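Local atomic coordinates of cellulosomal scaffoldin (Acetivibrio cellulolyticus, PDB entry 4WI0), a protein that serves as a cellulosome scaffold whose C-terminal X module–dockerin part binds a type II cohesin, and probably hydrolyses cellulose through a glycosyl hydrolase family 9 domain. Residues N63-E68 with K151-Y156; F26-V31 with V57-A62; E111-F116 with E140-V145. The protein carries 1 engineered substitution. All coordinates share one frame; numbering follows the deposited sequence.

Contact 1: residues N63-E68 with K151-Y156; sequences NYLTRE and KVSSDY
Arg-67 has CG anti to its backbone N (chi1 -177°) and an extended chain from there to NE, while Tyr-156 turns CG beside its own N (chi1 -84°); together these torsions lay the arginine across one face of the terminal tyrosine ring. Arg-67 CD makes a CH-pi contact, 3.8 Å from the centroid of the Tyr-156 ring and displaced toward its rim. Farther out the guanidinium is tilted by 21° from the ring plane, and Arg-67 NH1 comes within 3.5 Å of Tyr-156 CD1. The same NH1 is hydrogen-bonded to Leu-88 O, which holds the head group over the ring. The terminal carboxylate adds charge attraction alone: Tyr-156 OXT is a long 4.0 Å from Arg-67 NH2 and lies well out of the guanidinium plane.

Polar bonds secure the far end of the ring and the turn before it. Tyr-156 OH donates to Leu-65 O at 2.7 Å and also bonds to Trp-90 N, so two backbone groups grip the phenol oxygen. Ser-153 OG donates to Thr-66 O over 2.8 Å. Beside these bonds, Leu-65 and Tyr-156 run past each other in opposite directions, with Leu-65 CD2 3.8 Å from Tyr-156 CE2. A water accepts from Glu-68 N at 2.9 Å and lies 2.7 Å from Ser-153 O, to which it can donate, carrying the junction one residue farther along the strand.

Here a short 3-10 turn at the extreme C-terminus folds back against the run leading into strand 67-74, an edge strand, within this chain, of a four-stranded sheet. The arrangement is an intramolecular module interface, the dockerin tail docking on the X module in the X module–dockerin pair of type II cellulosome assembly.

Contact 2: residues F26-V31 with V57-A62; sequences FTVEIV and VKITKA
An antiparallel strand pair inside a four-stranded sheet joins Thr-27 and Glu-29 to Thr-60 and Lys-58, each couple forming a hydrogen-bonded pair. Thr-27 N donates to Thr-60 O over 3.0 Å, and Glu-29 N to Lys-58 O over 2.9 Å; both bonds are returned by the partner's N-H. Between them sits the non-hydrogen-bonded pair Val-28 and Ile-59, where Ile-59 CA-H points at Thr-27 O, 3.3 Å from the CA.

The face carrying Val-28, Ile-30, Val-57 and Ile-59 turns inward. Val-28 CG1, anti to its backbone N (chi1 -178°), crosses Val-57 CG1 at a close 3.5 Å, while strands 2-10, 44-50 and 78-89 supply further apolar side chains against this face. Such a core is consistent with the beta-sandwich of the transthyretin-like clan to which this X module's sequence family belongs.

On the opposite face Glu-29 and Lys-58 run alongside each other in the same direction, yet Glu-29 OE1 and Lys-58 NZ stay 4.4 Å apart, too far for a salt bridge. One water links Thr-27 O to Thr-60 OG1. Next to the Thr-27 and Thr-60 pair, the extended Lys-61 chain passes over the face of Phe-26, its CD 3.6 Å from the ring centroid. Lys-61 NZ, hydrogen-bonded to Ala-24 O, makes an off-centre cation-pi contact with the Phe-26 ring, 4.5 Å from its centroid.

Contact 3: residues E111-F116 with E140-V145; sequences EICKAF and EDVMIV. With CA (calcium ion), chain D.
Ile-112 reaches from helix 106-113 toward Val-142 and Val-145 on helix 139-146, and the apolar seam they form lies in the core of the dockerin, a calcium-binding module related to the EF-hand. Each of the two helices carries an acidic calcium ligand, Asp-108 on the first and Asp-141 on the second, so the seam ties together the helices of two separate metal sites.

Two branches of Ile-112 share the work. The Ile-112 and Val-145 side chains run antiparallel past one another, and the methyls Ile-112 CD1 and Val-145 CG2 meet at 3.4 Å, closer than two methyls usually pack. The other branch meets the preceding turn: Ile-112 CG2 is 4.2 Å from Val-142 CG2, the two side chains meeting at a slant.

Val-142 CG2 is shared by three residues. Besides Ile-112, Val-142 CG2 meets Cys-113 SG at 4.2 Å and Phe-116 CE1 at 4.0 Å. With CG anti to the backbone N (chi1 -167°), the Phe-116 ring is carried toward Val-142, whose side chain it crosses at about a right angle. Leu-131 and Ile-137 add to the packing round Ile-112, while a chain of another protein packs on Cys-113 and Phe-116, so part of this seam borders the intermolecular interface.

One residue before Val-142, Asp-141 closes the calcium loop begun by Asp-130, Asn-132, Asp-134 and Ala-136. Its carboxylate holds the ion through both oxygens. Asp-141 OD2 lies 2.6 Å from the calcium and also accepts a hydrogen bond from Ser-138 N, and a water completes the coordination, its oxygen 2.5 Å from the calcium.

In the fold
Contacts 1 and 2 meet on one sheet, where strand 53-60 of contact 2 neighbours strand 67-74 of contact 1; their centres lie about 11 Å apart, and Arg-67 O probably accepts a hydrogen bond from Ile-59 N at 2.8 Å. Contact 3 belongs to the dockerin and touches neither, its centre being about 18 Å from that of contact 1 and about 24 Å from that of contact 2. The chain leaves helix 139-146 of contact 3 and soon enters 151-156, which brings it back to the X module. Contact 3 holds one calcium directly, whereas the side chain of Leu-65 in contact 1 lies about 7 Å from the other and about 4 Å from the side chain of its ligand Asp-93.

Contact 1: residues N63-E68 with K151-Y156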
loop_
_atom_site.group_PDB
_atom_site.type_symbol
_atom_site.label_atom_id
_atom_site.label_comp_id
_atom_site.label_asym_id
_atom_site.label_seq_id
_atom_site.Cartn_x
_atom_site.Cartn_y
_atom_site.Cartn_z
ATOM N N ASN B 63 -3.533 -16.162 -1.639
ATOM C CA ASN B 63 -2.834 -14.936 -1.234
ATOM C C ASN B 63 -3.156 -14.378 0.163
ATOM O O ASN B 63 -2.818 -13.226 0.450
ATOM C CB ASN B 63 -2.978 -13.846 -2.313
ATOM C CG ASN B 63 -2.286 -14.216 -3.614
ATOM O OD1 ASN B 63 -1.377 -15.039 -3.645
ATOM N ND2 ASN B 63 -2.715 -13.589 -4.703
ATOM N N TYR B 64 -3.773 -15.199 1.022
ATOM C CA TYR B 64 -4.009 -14.879 2.433
ATOM C C TYR B 64 -3.302 -15.889 3.321
ATOM O O TYR B 64 -3.182 -17.064 2.963
ATOM C CB TYR B 64 -5.497 -14.924 2.778
ATOM C CG TYR B 64 -6.258 -13.725 2.306
ATOM C CD1 TYR B 64 -6.654 -13.618 0.989
ATOM C CD2 TYR B 64 -6.572 -12.685 3.181
ATOM C CE1 TYR B 64 -7.343 -12.498 0.536
ATOM C CE2 TYR B 64 -7.265 -11.564 2.740
ATOM C CZ TYR B 64 -7.644 -11.474 1.413
ATOM O OH TYR B 64 -8.344 -10.362 0.966
ATOM N N LEU B 65 -2.872 -15.435 4.494
ATOM C CA LEU B 65 -2.233 -16.304 5.476
ATOM C C LEU B 65 -3.286 -17.222 6.121
ATOM O O LEU B 65 -4.261 -16.763 6.717
ATOM C CB LEU B 65 -1.535 -15.464 6.540
ATOM C CG LEU B 65 -0.670 -16.201 7.545
ATOM C CD1 LEU B 65 0.583 -16.743 6.874
ATOM C CD2 LEU B 65 -0.321 -15.259 8.679
ATOM N N THR B 66 -3.084 -18.520 5.967
ATOM C CA THR B 66 -4.009 -19.516 6.484
ATOM C C THR B 66 -4.187 -19.357 7.997
ATOM O O THR B 66 -3.226 -19.108 8.722
ATOM C CB THR B 66 -3.540 -20.938 6.080
ATOM O OG1 THR B 66 -3.690 -21.083 4.661
ATOM C CG2 THR B 66 -4.357 -22.034 6.794
ATOM N N ARG B 67 -5.432 -19.461 8.455
ATOM C CA ARG B 67 -5.767 -19.339 9.866
ATOM C C ARG B 67 -6.337 -20.644 10.404
ATOM O O ARG B 67 -7.107 -21.326 9.725
ATOM C CB ARG B 67 -6.780 -18.204 10.076
ATOM C CG ARG B 67 -7.146 -17.954 11.535
ATOM C CD ARG B 67 -7.802 -16.599 11.736
ATOM N NE ARG B 67 -7.944 -16.265 13.153
ATOM C CZ ARG B 67 -8.195 -15.046 13.636
ATOM N NH1 ARG B 67 -8.327 -13.994 12.832
ATOM N NH2 ARG B 67 -8.298 -14.875 14.949
ATOM N N GLU B 68 -5.957 -20.983 11.633
ATOM C CA GLU B 68 -6.559 -22.110 12.339
ATOM C C GLU B 68 -7.129 -21.620 13.664
ATOM O O GLU B 68 -6.462 -20.893 14.410
ATOM C CB GLU B 68 -5.536 -23.231 12.554
ATOM C CG GLU B 68 -5.144 -23.926 11.261
ATOM C CD GLU B 68 -4.166 -25.072 11.462
ATOM O OE1 GLU B 68 -4.604 -26.238 11.461
ATOM O OE2 GLU B 68 -2.954 -24.821 11.625
ATOM N N LYS B 151 5.062 -12.035 10.136
ATOM C CA LYS B 151 4.165 -12.947 10.863
ATOM C C LYS B 151 3.950 -14.284 10.152
ATOM O O LYS B 151 4.126 -14.398 8.934
ATOM C CB LYS B 151 2.799 -12.283 11.109
ATOM C CG LYS B 151 2.846 -11.033 11.974
ATOM C CD LYS B 151 3.254 -11.337 13.414
ATOM C CE LYS B 151 3.694 -10.084 14.154
ATOM N NZ LYS B 151 4.929 -9.482 13.567
ATOM N N VAL B 152 3.547 -15.281 10.934
ATOM C CA VAL B 152 3.242 -16.624 10.439
ATOM C C VAL B 152 1.861 -17.018 10.960
ATOM O O VAL B 152 1.250 -16.272 11.723
ATOM C CB VAL B 152 4.326 -17.650 10.871
ATOM C CG1 VAL B 152 5.677 -17.276 10.272
ATOM C CG2 VAL B 152 4.425 -17.755 12.388
ATOM N N SER B 153 1.354 -18.177 10.550
ATOM C CA SER B 153 -0.039 -18.545 10.867
ATOM C C SER B 153 -0.323 -18.647 12.374
ATOM O O SER B 153 -1.412 -18.307 12.814
ATOM C CB SER B 153 -0.434 -19.843 10.149
ATOM O OG SER B 153 -0.449 -19.637 8.742
ATOM N N SER B 154 0.661 -19.082 13.161
ATOM C CA SER B 154 0.470 -19.228 14.609
ATOM C C SER B 154 0.378 -17.888 15.369
ATOM O O SER B 154 0.130 -17.892 16.573
ATOM C CB SER B 154 1.587 -20.091 15.205
ATOM O OG SER B 154 2.864 -19.534 14.946
ATOM N N ASP B 155 0.588 -16.759 14.682
ATOM C CA ASP B 155 0.503 -15.436 15.311
ATOM C C ASP B 155 -0.923 -14.871 15.366
ATOM O O ASP B 155 -1.164 -13.890 16.074
ATOM C CB ASP B 155 1.414 -14.437 14.596
ATOM C CG ASP B 155 2.887 -14.788 14.712
ATOM O OD1 ASP B 155 3.335 -15.217 15.799
ATOM O OD2 ASP B 155 3.606 -14.618 13.714
ATOM N N TYR B 156 -1.857 -15.457 14.612
ATOM C CA TYR B 156 -3.281 -15.045 14.680
ATOM C C TYR B 156 -3.819 -15.168 16.094
ATOM O O TYR B 156 -3.416 -16.048 16.845
ATOM C CB TYR B 156 -4.172 -15.927 13.800
ATOM C CG TYR B 156 -4.262 -15.544 12.350
ATOM C CD1 TYR B 156 -4.934 -14.392 11.948
ATOM C CD2 TYR B 156 -3.719 -16.358 11.369
ATOM C CE1 TYR B 156 -5.035 -14.054 10.608
ATOM C CE2 TYR B 156 -3.807 -16.022 10.032
ATOM C CZ TYR B 156 -4.473 -14.872 9.656
ATOM O OH TYR B 156 -4.556 -14.562 8.317
ATOM O OXT TYR B 156 -4.690 -14.416 16.507
HETATM O O HOH W 1 -3.557 -19.944 12.990
HETATM O O HOH W 2 -4.042 -19.246 15.738
#

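Contact 2: residues F26-V31 with V57-A62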
loop_
_atom_site.group_PDB
_atom_site.type_symbol
_atom_site.label_atom_id
_atom_site.label_comp_id
_atom_site.label_asym_id
_atom_site.label_seq_id
_atom_site.Cartn_x
_atom_site.Cartn_y
_atom_site.Cartn_z
ATOM N N PHE B 26 -13.561 -16.981 0.830
ATOM C CA PHE B 26 -12.833 -17.640 1.916
ATOM C C PHE B 26 -13.442 -19.026 2.149
ATOM O O PHE B 26 -14.662 -19.158 2.289
ATOM C CB PHE B 26 -12.898 -16.825 3.209
ATOM C CG PHE B 26 -12.147 -15.520 3.154
ATOM C CD1 PHE B 26 -10.788 -15.469 3.430
ATOM C CD2 PHE B 26 -12.808 -14.338 2.847
ATOM C CE1 PHE B 26 -10.097 -14.268 3.380
ATOM C CE2 PHE B 26 -12.124 -13.131 2.792
ATOM C CZ PHE B 26 -10.769 -13.096 3.060
ATOM N N THR B 27 -12.592 -20.056 2.173
ATOM C CA THR B 27 -13.037 -21.425 2.413
ATOM C C THR B 27 -12.838 -21.772 3.883
ATOM O O THR B 27 -11.735 -21.653 4.415
ATOM C CB THR B 27 -12.259 -22.425 1.541
ATOM O OG1 THR B 27 -12.384 -22.052 0.166
ATOM C CG2 THR B 27 -12.779 -23.832 1.728
ATOM N N VAL B 28 -13.920 -22.199 4.529
ATOM C CA VAL B 28 -13.915 -22.522 5.942
ATOM C C VAL B 28 -14.165 -24.014 6.073
ATOM O O VAL B 28 -15.199 -24.508 5.641
ATOM C CB VAL B 28 -15.013 -21.748 6.700
ATOM C CG1 VAL B 28 -14.961 -22.053 8.188
ATOM C CG2 VAL B 28 -14.862 -20.256 6.462
ATOM N N GLU B 29 -13.197 -24.719 6.656
ATOM C CA GLU B 29 -13.229 -26.171 6.783
ATOM C C GLU B 29 -13.316 -26.528 8.257
ATOM O O GLU B 29 -12.630 -25.919 9.075
ATOM C CB GLU B 29 -11.946 -26.796 6.200
ATOM C CG GLU B 29 -11.655 -28.191 6.756
ATOM C CD GLU B 29 -10.471 -28.902 6.125
ATOM O OE1 GLU B 29 -9.512 -28.243 5.652
ATOM O OE2 GLU B 29 -10.504 -30.149 6.144
ATOM N N ILE B 30 -14.134 -27.525 8.583
ATOM C CA ILE B 30 -14.144 -28.114 9.911
ATOM C C ILE B 30 -13.232 -29.345 9.878
ATOM O O ILE B 30 -13.644 -30.427 9.460
ATOM C CB ILE B 30 -15.568 -28.483 10.363
ATOM C CG1 ILE B 30 -16.441 -27.221 10.388
ATOM C CG2 ILE B 30 -15.542 -29.150 11.742
ATOM C CD1 ILE B 30 -17.893 -27.487 10.660
ATOM N N VAL B 31 -11.985 -29.149 10.305
ATOM C CA VAL B 31 -10.950 -30.181 10.217
ATOM C C VAL B 31 -11.443 -31.416 10.960
ATOM O O VAL B 31 -12.001 -31.297 12.051
ATOM C CB VAL B 31 -9.615 -29.711 10.827
ATOM C CG1 VAL B 31 -8.578 -30.830 10.798
ATOM C CG2 VAL B 31 -9.082 -28.490 10.089
ATOM N N VAL B 57 -11.070 -25.227 13.324
ATOM C CA VAL B 57 -11.634 -24.666 12.095
ATOM C C VAL B 57 -10.518 -23.974 11.313
ATOM O O VAL B 57 -9.780 -23.172 11.884
ATOM C CB VAL B 57 -12.782 -23.686 12.407
ATOM C CG1 VAL B 57 -13.321 -23.056 11.134
ATOM C CG2 VAL B 57 -13.906 -24.428 13.127
ATOM N N LYS B 58 -10.386 -24.303 10.024
ATOM C CA LYS B 58 -9.305 -23.774 9.193
ATOM C C LYS B 58 -9.864 -22.892 8.082
ATOM O O LYS B 58 -10.819 -23.272 7.400
ATOM C CB LYS B 58 -8.462 -24.897 8.587
ATOM C CG LYS B 58 -7.273 -24.384 7.776
ATOM C CD LYS B 58 -6.130 -25.387 7.695
ATOM C CE LYS B 58 -6.464 -26.543 6.774
ATOM N NZ LYS B 58 -5.309 -27.464 6.599
ATOM N N ILE B 59 -9.261 -21.721 7.911
ATOM C CA ILE B 59 -9.728 -20.744 6.930
ATOM C C ILE B 59 -8.611 -20.449 5.945
ATOM O O ILE B 59 -7.497 -20.107 6.341
ATOM C CB ILE B 59 -10.213 -19.442 7.591
ATOM C CG1 ILE B 59 -11.245 -19.738 8.687
ATOM C CG2 ILE B 59 -10.832 -18.510 6.544
ATOM C CD1 ILE B 59 -10.675 -19.778 10.083
ATOM N N THR B 60 -8.918 -20.579 4.656
ATOM C CA THR B 60 -7.927 -20.411 3.603
ATOM C C THR B 60 -8.471 -19.539 2.468
ATOM O O THR B 60 -9.677 -19.487 2.224
ATOM C CB THR B 60 -7.473 -21.776 3.029
ATOM O OG1 THR B 60 -8.573 -22.442 2.406
ATOM C CG2 THR B 60 -6.929 -22.690 4.131
ATOM N N LYS B 61 -7.565 -18.851 1.790
ATOM C CA LYS B 61 -7.884 -18.130 0.549
ATOM C C LYS B 61 -6.579 -17.799 -0.138
ATOM O O LYS B 61 -5.596 -17.472 0.526
ATOM C CB LYS B 61 -8.662 -16.834 0.815
ATOM C CG LYS B 61 -9.276 -16.228 -0.444
ATOM C CD LYS B 61 -10.074 -14.962 -0.151
ATOM C CE LYS B 61 -10.498 -14.277 -1.444
ATOM N NZ LYS B 61 -11.211 -12.996 -1.185
ATOM N N ALA B 62 -6.568 -17.897 -1.464
ATOM C CA ALA B 62 -5.380 -17.598 -2.253
ATOM C C ALA B 62 -4.845 -16.227 -1.856
ATOM O O ALA B 62 -5.608 -15.265 -1.737
ATOM C CB ALA B 62 -5.702 -17.637 -3.739
HETATM O O HOH W 3 -10.096 -24.010 4.340
HETATM O O HOH W 4 -10.713 -20.076 -0.841
#

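Contact 3: residues E111-F116 with E140-V145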
loop_
_atom_site.group_PDB
_atom_site.type_symbol
_atom_site.label_atom_id
_atom_site.label_comp_id
_atom_site.label_asym_id
_atom_site.label_seq_id
_atom_site.Cartn_x
_atom_site.Cartn_y
_atom_site.Cartn_z
ATOM N N GLU B 111 6.973 -9.635 -4.502
ATOM C CA GLU B 111 6.080 -10.217 -5.486
ATOM C C GLU B 111 5.083 -9.174 -6.013
ATOM O O GLU B 111 4.827 -9.112 -7.215
ATOM C CB GLU B 111 5.343 -11.421 -4.883
ATOM C CG GLU B 111 4.570 -12.272 -5.884
ATOM C CD GLU B 111 5.443 -12.898 -6.958
ATOM O OE1 GLU B 111 6.666 -13.075 -6.753
ATOM O OE2 GLU B 111 4.897 -13.224 -8.027
ATOM N N ILE B 112 4.533 -8.366 -5.111
ATOM C CA ILE B 112 3.613 -7.284 -5.480
ATOM C C ILE B 112 4.342 -6.199 -6.291
ATOM O O ILE B 112 3.810 -5.672 -7.272
ATOM C CB ILE B 112 2.947 -6.670 -4.225
ATOM C CG1 ILE B 112 2.026 -7.706 -3.563
ATOM C CG2 ILE B 112 2.147 -5.423 -4.582
ATOM C CD1 ILE B 112 1.719 -7.424 -2.113
ATOM N N CYS B 113 5.569 -5.890 -5.883
ATOM C CA CYS B 113 6.346 -4.834 -6.505
ATOM C C CYS B 113 6.745 -5.121 -7.956
ATOM O O CYS B 113 7.135 -4.209 -8.673
ATOM C CB CYS B 113 7.577 -4.521 -5.651
ATOM S SG CYS B 113 7.157 -3.615 -4.143
ATOM N N LYS B 114 6.647 -6.380 -8.385
ATOM C CA LYS B 114 6.837 -6.728 -9.792
ATOM C C LYS B 114 5.889 -5.963 -10.733
ATOM O O LYS B 114 6.226 -5.735 -11.889
ATOM C CB LYS B 114 6.674 -8.233 -10.000
ATOM C CG LYS B 114 7.830 -9.047 -9.436
ATOM C CD LYS B 114 7.604 -10.547 -9.557
ATOM C CE LYS B 114 8.730 -11.300 -8.854
ATOM N NZ LYS B 114 8.624 -12.774 -9.001
ATOM N N ALA B 115 4.716 -5.566 -10.235
ATOM C CA ALA B 115 3.770 -4.787 -11.031
ATOM C C ALA B 115 3.381 -3.477 -10.347
ATOM O O ALA B 115 2.254 -3.015 -10.504
ATOM C CB ALA B 115 2.531 -5.626 -11.317
ATOM N N PHE B 116 4.323 -2.872 -9.615
ATOM C CA PHE B 116 4.042 -1.668 -8.846
ATOM C C PHE B 116 3.668 -0.487 -9.740
ATOM O O PHE B 116 4.262 -0.280 -10.794
ATOM C CB PHE B 116 5.230 -1.270 -7.979
ATOM C CG PHE B 116 4.899 -0.233 -6.940
ATOM C CD1 PHE B 116 4.140 -0.570 -5.824
ATOM C CD2 PHE B 116 5.343 1.081 -7.069
ATOM C CE1 PHE B 116 3.828 0.381 -4.860
ATOM C CE2 PHE B 116 5.029 2.034 -6.107
ATOM C CZ PHE B 116 4.271 1.681 -5.003
ATOM N N GLU B 140 -0.863 1.279 -1.214
ATOM C CA GLU B 140 -1.896 0.679 -0.355
ATOM C C GLU B 140 -1.759 -0.834 -0.237
ATOM O O GLU B 140 -1.852 -1.384 0.859
ATOM C CB GLU B 140 -3.291 0.996 -0.875
ATOM C CG GLU B 140 -3.696 2.414 -0.597
ATOM C CD GLU B 140 -5.025 2.757 -1.195
ATOM O OE1 GLU B 140 -6.018 2.097 -0.795
ATOM O OE2 GLU B 140 -5.061 3.691 -2.040
ATOM N N ASP B 141 -1.561 -1.496 -1.374
ATOM C CA ASP B 141 -1.412 -2.954 -1.411
ATOM C C ASP B 141 -0.184 -3.394 -0.623
ATOM O O ASP B 141 -0.236 -4.367 0.129
ATOM C CB ASP B 141 -1.302 -3.436 -2.855
ATOM C CG ASP B 141 -2.504 -3.033 -3.680
ATOM O OD1 ASP B 141 -3.597 -3.575 -3.434
ATOM O OD2 ASP B 141 -2.357 -2.140 -4.545
ATOM N N VAL B 142 0.915 -2.665 -0.798
ATOM C CA VAL B 142 2.157 -2.949 -0.072
ATOM C C VAL B 142 1.984 -2.741 1.444
ATOM O O VAL B 142 2.468 -3.553 2.247
ATOM C CB VAL B 142 3.326 -2.086 -0.623
ATOM C CG1 VAL B 142 4.550 -2.141 0.289
ATOM C CG2 VAL B 142 3.689 -2.522 -2.040
ATOM N N MET B 143 1.294 -1.666 1.842
ATOM C CA MET B 143 1.091 -1.370 3.272
ATOM C C MET B 143 0.161 -2.379 3.944
ATOM O O MET B 143 0.290 -2.631 5.143
ATOM C CB MET B 143 0.556 0.051 3.491
ATOM C CG MET B 143 1.515 1.164 3.085
ATOM S SD MET B 143 3.082 1.178 3.974
ATOM C CE MET B 143 2.504 1.610 5.605
ATOM N N ILE B 144 -0.754 -2.969 3.177
ATOM C CA ILE B 144 -1.596 -4.052 3.696
ATOM C C ILE B 144 -0.722 -5.216 4.168
ATOM O O ILE B 144 -0.943 -5.770 5.237
ATOM C CB ILE B 144 -2.616 -4.541 2.647
ATOM C CG1 ILE B 144 -3.724 -3.504 2.479
ATOM C CG2 ILE B 144 -3.243 -5.874 3.050
ATOM C CD1 ILE B 144 -4.590 -3.749 1.263
ATOM N N VAL B 145 0.269 -5.570 3.365
ATOM C CA VAL B 145 1.196 -6.646 3.714
ATOM C C VAL B 145 2.012 -6.217 4.935
ATOM O O VAL B 145 2.173 -6.991 5.880
ATOM C CB VAL B 145 2.124 -7.010 2.529
ATOM C CG1 VAL B 145 3.067 -8.146 2.903
ATOM C CG2 VAL B 145 1.306 -7.404 1.307
HETATM CA CA CA D . -4.891 -2.124 -4.918
HETATM O O HOH W 5 -4.311 0.159 -4.262
#